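Local coordinates for putative carbonic anhydrase (Streptococcus mutans, PDB 3LAS), which probably catalyses the interconversion of hydrogencarbonate and carbon dioxide as a zinc-dependent beta-class carbonic anhydrase, at residues I35-D40 against I58-G63; R65-V70 against D120-T125. One frame throughout, in Å; residues are numbered along the deposited sequence. Where two conformers were deposited one is given.

Contact 1 (35-40 with 58-63) closes along the chain before contact 2 (65-70 with 120-125) opens. Their centres lie about 10 Å apart. Contact 1 lies at the centre of the subunit and pairs two parallel strands of the sheet. Contact 2 is about 11 Å from that centre and ties the start of helix 68-80 to the loop between helices 101-112 and 127-140. Strand 56-61 and helix 68-80 follow each other in the chain. The two contacts also touch. Asn61 ND2 packs on CG2 of Val70, 3.6 Å away. Both contacts reach the second subunit. The zinc-bearing strand end is thus joined to the dimer interface.

Contact 1 (I35-D40 against I58-G63); sequences IVTCMD and ILRNAG. With ZN (zinc ion), chain C.
Strands 35-38 and 58-61 run parallel, their axes 4.6 Å apart at the closest, with a crossing angle of -28°. Leu59 uses both backbone groups: its N gives a bond to Ile35 O, nearly along the C=O axis, and its O accepts from Thr37 N. Asn61 N bonds to Thr37 O in the carbonyl plane. Thr37 and Arg60 lie side by side on the same sheet face. Thr37 CG2 rests on Arg60 CG at 3.8 Å, while Thr37 OG1 bonds to Leu89 O. The Arg60 chain bends at chi3 (71°), which brings its guanidinium side-on to Cys38 O. NE and NH2 both grip this oxygen, the bond from Arg60 NH2 to Cys38 O being 2.8 Å. Cys38 O lies near the guanidinium plane, so the two bonds fix the rotation of the group. Arg60 NH2 has a second partner in Leu43 O. Beyond the strands, Met39 N bonds to Asn61 O at 2.8 Å from above its carbonyl plane. Met39 is extended beyond CG and ends with CE 3.7 Å from Ala62 CB. Cys38 SG stands anti to its backbone N (chi1 -175°) and binds the zinc at 2.3 Å. Gly63 N donates to Cys38 SG at 3.3 Å, and Asp40 N adds a weak bond; both would help stabilise a thiolate. The zinc-bound water donates to Asp40 OD2, whereas Asp40 OD1 forms a salt bridge with Arg42. With His91 and Cys94, Cys38 and the water complete the Cys-His-Cys zinc site of a beta-class carbonic anhydrase, at the C-terminal end of parallel strands.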
# COMPACT_ATOMS: atom_id res chain seq x y z
N ILE A 35 -5.08 5.62 -5.33
CA ILE A 35 -4.06 5.05 -6.23
C ILE A 35 -3.77 3.66 -5.83
O ILE A 35 -3.63 3.38 -4.62
CB ILE A 35 -2.79 5.91 -6.08
CG1 ILE A 35 -3.09 7.37 -6.55
CG2 ILE A 35 -1.60 5.33 -6.90
CD1 ILE A 35 -2.26 8.37 -5.76
N VAL A 36 -3.74 2.72 -6.77
CA VAL A 36 -3.34 1.29 -6.51
C VAL A 36 -2.02 1.07 -7.19
O VAL A 36 -1.94 1.22 -8.44
CB VAL A 36 -4.43 0.35 -7.08
CG1 VAL A 36 -4.03 -1.13 -6.96
CG2 VAL A 36 -5.80 0.62 -6.43
N THR A 37 -0.98 0.76 -6.43
CA THR A 37 0.33 0.62 -7.04
C THR A 37 1.18 -0.42 -6.30
O THR A 37 0.70 -1.11 -5.38
CB THR A 37 1.04 1.98 -7.13
OG1 THR A 37 2.19 1.91 -7.97
CG2 THR A 37 1.37 2.56 -5.78
N CYS A 38 2.41 -0.60 -6.76
CA CYS A 38 3.30 -1.58 -6.16
C CYS A 38 3.99 -1.00 -4.95
O CYS A 38 4.23 0.22 -4.82
CB CYS A 38 4.33 -1.96 -7.25
SG CYS A 38 5.45 -3.33 -6.64
N MET A 39 4.40 -1.91 -4.06
CA MET A 39 5.23 -1.66 -2.88
C MET A 39 6.63 -1.21 -3.13
O MET A 39 7.36 -0.83 -2.20
CB MET A 39 5.20 -2.89 -1.97
CG MET A 39 6.06 -4.03 -2.67
SD MET A 39 5.79 -5.59 -1.74
CE MET A 39 6.86 -6.65 -2.68
N ASP A 40 7.06 -1.27 -4.41
CA ASP A 40 8.43 -1.02 -4.78
C ASP A 40 9.07 0.17 -4.07
O ASP A 40 8.54 1.27 -4.05
CB ASP A 40 8.52 -0.80 -6.30
CG ASP A 40 9.94 -0.87 -6.76
OD1 ASP A 40 10.62 0.21 -6.81
OD2 ASP A 40 10.35 -1.96 -7.17
N ILE A 58 -3.46 5.95 -0.92
CA ILE A 58 -2.35 5.23 -1.63
C ILE A 58 -2.39 3.81 -1.14
O ILE A 58 -2.15 3.54 0.04
CB ILE A 58 -0.97 5.86 -1.38
CG1 ILE A 58 -1.03 7.36 -1.79
CG2 ILE A 58 0.10 5.12 -2.15
CD1 ILE A 58 0.21 8.15 -1.25
N LEU A 59 -2.80 2.89 -2.02
CA LEU A 59 -2.87 1.44 -1.77
C LEU A 59 -1.68 0.82 -2.44
O LEU A 59 -1.38 1.13 -3.61
CB LEU A 59 -4.14 0.80 -2.30
CG LEU A 59 -5.45 1.20 -1.61
CD1 LEU A 59 -5.88 2.64 -1.92
CD2 LEU A 59 -6.56 0.32 -2.14
N ARG A 60 -0.97 -0.09 -1.74
CA ARG A 60 0.26 -0.67 -2.35
C ARG A 60 0.37 -2.09 -1.93
O ARG A 60 0.20 -2.48 -0.77
CB ARG A 60 1.52 0.06 -1.86
CG ARG A 60 1.46 1.59 -2.08
CD ARG A 60 2.73 2.35 -1.69
NE ARG A 60 3.80 2.02 -2.69
CZ ARG A 60 4.95 2.65 -2.80
NH1 ARG A 60 5.23 3.71 -2.06
NH2 ARG A 60 5.82 2.25 -3.69
N ASN A 61 0.73 -2.95 -2.90
CA ASN A 61 0.93 -4.37 -2.69
C ASN A 61 2.00 -4.85 -3.65
O ASN A 61 2.60 -4.05 -4.39
CB ASN A 61 -0.36 -5.19 -2.72
CG ASN A 61 -0.97 -5.23 -4.13
OD1 ASN A 61 -0.28 -4.88 -5.10
ND2 ASN A 61 -2.16 -5.76 -4.23
N ALA A 62 2.29 -6.17 -3.66
CA ALA A 62 3.31 -6.65 -4.62
C ALA A 62 2.70 -6.64 -6.03
O ALA A 62 1.72 -7.32 -6.33
CB ALA A 62 3.77 -8.04 -4.27
N GLY A 63 3.27 -5.80 -6.87
CA GLY A 63 2.88 -5.66 -8.28
C GLY A 63 1.78 -4.64 -8.52
O GLY A 63 1.51 -4.30 -9.68
ZN ZN C . 6.82 -3.82 -8.39
O HOH W 1 8.65 -4.46 -7.44

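Contact 2 (R65-V70 against D120-T125); sequences RVTDDV and DFLPFT. With GAI (guanidine), chain I.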
# COMPACT_ATOMS: atom_id res chain seq x y z
N ARG A 65 -1.38 -5.22 -7.88
CA ARG A 65 -2.42 -6.10 -8.46
C ARG A 65 -3.75 -5.96 -7.77
O ARG A 65 -3.81 -5.69 -6.55
CB ARG A 65 -2.02 -7.54 -8.30
CG ARG A 65 -0.60 -7.88 -8.89
CD ARG A 65 -0.32 -7.29 -10.27
NE ARG A 65 -1.36 -7.43 -11.31
CZ ARG A 65 -1.45 -8.50 -12.09
NH1 ARG A 65 -0.66 -9.54 -11.94
NH2 ARG A 65 -2.38 -8.40 -13.02
N VAL A 66 -4.85 -6.07 -8.45
CA VAL A 66 -6.15 -5.98 -7.80
C VAL A 66 -6.45 -7.33 -7.21
O VAL A 66 -6.29 -8.43 -7.85
CB VAL A 66 -7.20 -5.50 -8.83
CG1 VAL A 66 -8.61 -5.80 -8.29
CG2 VAL A 66 -6.96 -4.01 -9.13
N THR A 67 -6.74 -7.33 -5.93
CA THR A 67 -7.04 -8.49 -5.04
C THR A 67 -8.31 -8.21 -4.25
O THR A 67 -8.79 -7.07 -4.26
CB THR A 67 -5.88 -8.73 -4.05
OG1 THR A 67 -5.85 -7.56 -3.18
CG2 THR A 67 -4.50 -8.87 -4.83
N ASP A 68 -8.76 -9.19 -3.50
CA ASP A 68 -9.87 -8.96 -2.58
C ASP A 68 -9.55 -7.88 -1.57
O ASP A 68 -10.45 -7.10 -1.23
CB ASP A 68 -10.28 -10.25 -1.84
CG ASP A 68 -10.96 -11.28 -2.75
OD1 ASP A 68 -11.39 -10.99 -3.84
OD2 ASP A 68 -11.09 -12.43 -2.24
N ASP A 69 -8.32 -7.77 -1.08
CA ASP A 69 -7.97 -6.72 -0.14
C ASP A 69 -7.98 -5.36 -0.79
O ASP A 69 -8.43 -4.39 -0.18
CB ASP A 69 -6.56 -7.04 0.43
CG ASP A 69 -6.17 -6.16 1.59
OD1 ASP A 69 -7.02 -5.49 2.22
OD2 ASP A 69 -4.97 -6.16 1.92
N VAL A 70 -7.53 -5.24 -2.04
CA VAL A 70 -7.59 -3.95 -2.75
C VAL A 70 -9.04 -3.59 -2.90
O VAL A 70 -9.36 -2.41 -2.64
CB VAL A 70 -6.84 -4.04 -4.07
CG1 VAL A 70 -7.18 -2.81 -4.93
CG2 VAL A 70 -5.31 -4.16 -3.80
N ASP A 120 -1.82 -18.18 -5.94
CA ASP A 120 -1.45 -17.35 -7.06
C ASP A 120 -0.73 -16.11 -6.50
O ASP A 120 -1.32 -15.26 -5.84
CB ASP A 120 -2.71 -16.92 -7.81
CG ASP A 120 -2.38 -16.25 -9.12
OD1 ASP A 120 -1.23 -16.00 -9.41
OD2 ASP A 120 -3.35 -16.02 -9.96
N PHE A 121 0.54 -16.02 -6.75
CA PHE A 121 1.33 -14.85 -6.36
C PHE A 121 1.19 -13.68 -7.29
O PHE A 121 1.80 -12.60 -7.04
CB PHE A 121 2.80 -15.22 -6.11
CG PHE A 121 2.94 -16.07 -4.85
CD1 PHE A 121 3.18 -15.48 -3.63
CD2 PHE A 121 2.80 -17.45 -4.93
CE1 PHE A 121 3.25 -16.23 -2.46
CE2 PHE A 121 2.90 -18.21 -3.71
CZ PHE A 121 3.10 -17.55 -2.50
N LEU A 122 0.41 -13.83 -8.37
CA LEU A 122 0.04 -12.73 -9.25
C LEU A 122 1.20 -12.11 -10.04
O LEU A 122 1.29 -10.90 -10.21
CB LEU A 122 -0.82 -11.63 -8.59
CG LEU A 122 -2.00 -12.11 -7.81
CD1 LEU A 122 -2.69 -11.01 -6.99
CD2 LEU A 122 -3.01 -12.84 -8.70
N PRO A 123 2.15 -12.91 -10.59
CA PRO A 123 3.18 -12.37 -11.46
C PRO A 123 2.61 -11.86 -12.78
O PRO A 123 1.43 -12.19 -13.10
CB PRO A 123 4.14 -13.61 -11.70
CG PRO A 123 3.15 -14.78 -11.71
CD PRO A 123 2.14 -14.40 -10.57
N PHE A 124 3.45 -11.16 -13.50
CA PHE A 124 3.04 -10.79 -14.88
C PHE A 124 4.32 -10.65 -15.68
O PHE A 124 5.48 -10.40 -15.17
CB PHE A 124 2.18 -9.47 -14.87
CG PHE A 124 2.89 -8.23 -14.35
CD1 PHE A 124 3.83 -7.58 -15.11
CD2 PHE A 124 2.50 -7.70 -13.14
CE1 PHE A 124 4.42 -6.38 -14.64
CE2 PHE A 124 3.08 -6.48 -12.66
CZ PHE A 124 4.02 -5.87 -13.39
N THR A 125 4.11 -10.61 -17.00
CA THR A 125 5.23 -10.38 -17.90
C THR A 125 5.13 -9.12 -18.75
O THR A 125 6.13 -8.46 -19.10
CB THR A 125 5.44 -11.58 -18.94
OG1 THR A 125 4.19 -12.05 -19.45
CG2 THR A 125 6.16 -12.69 -18.15
C GAI I . -0.36 -16.05 0.08
N1 GAI I . -1.01 -15.49 1.11
N2 GAI I . -0.54 -15.94 -1.22
N3 GAI I . 0.36 -17.08 -0.03
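Arg65 NH1 donates to Leu122 O at 2.9 Å, the single hydrogen bond between these segments. It joins the N-terminal approach of helix 68-80, with its N-cap, to an irregular loop that contains an Asx turn at Asp120. The oxygen lies near the guanidinium plane, but NH1 sits well above the carbonyl plane of Leu122, and the bond is bent (139° at the hydrogen). Arg65 reaches it with a chain folded at chi2 and chi3. This fold lays Arg65 CG over Leu122 CB at 3.8 Å. Phe124 comes over one face of the guanidinium, its ring nearly perpendicular to it (89°). The ring presents its edge, with Phe124 CD2 3.8 Å from Arg65 NH1. Leu122 crosses Arg65 and Thr67 obliquely, and its CD1 branch does the touching. Leu122 CD1 meets Thr67 CG2 at 3.5 Å and also touches Arg65 CB. Further out, two salt bridges to helix 127-140, Asp134 with NE and Glu133 with NH2, balance the charge of Arg65 and fix the orientation of its guanidinium. Phe124 also packs beside Cys94, a zinc ligand, so the loop reaches the edge of the metal site. Thr67 is the N-cap: its OG1 accepts from Val70 N. In the second subunit, Asp69 bonds to Thr67 OG1 and Arg72 donates to Phe121 O. The ring of Phe121 has its CZ 3.7 Å from N3 of a bound guanidine. Leu122 N donates to Asp120 OD1 at 2.9 Å, meeting this oxygen from above the carboxylate plane.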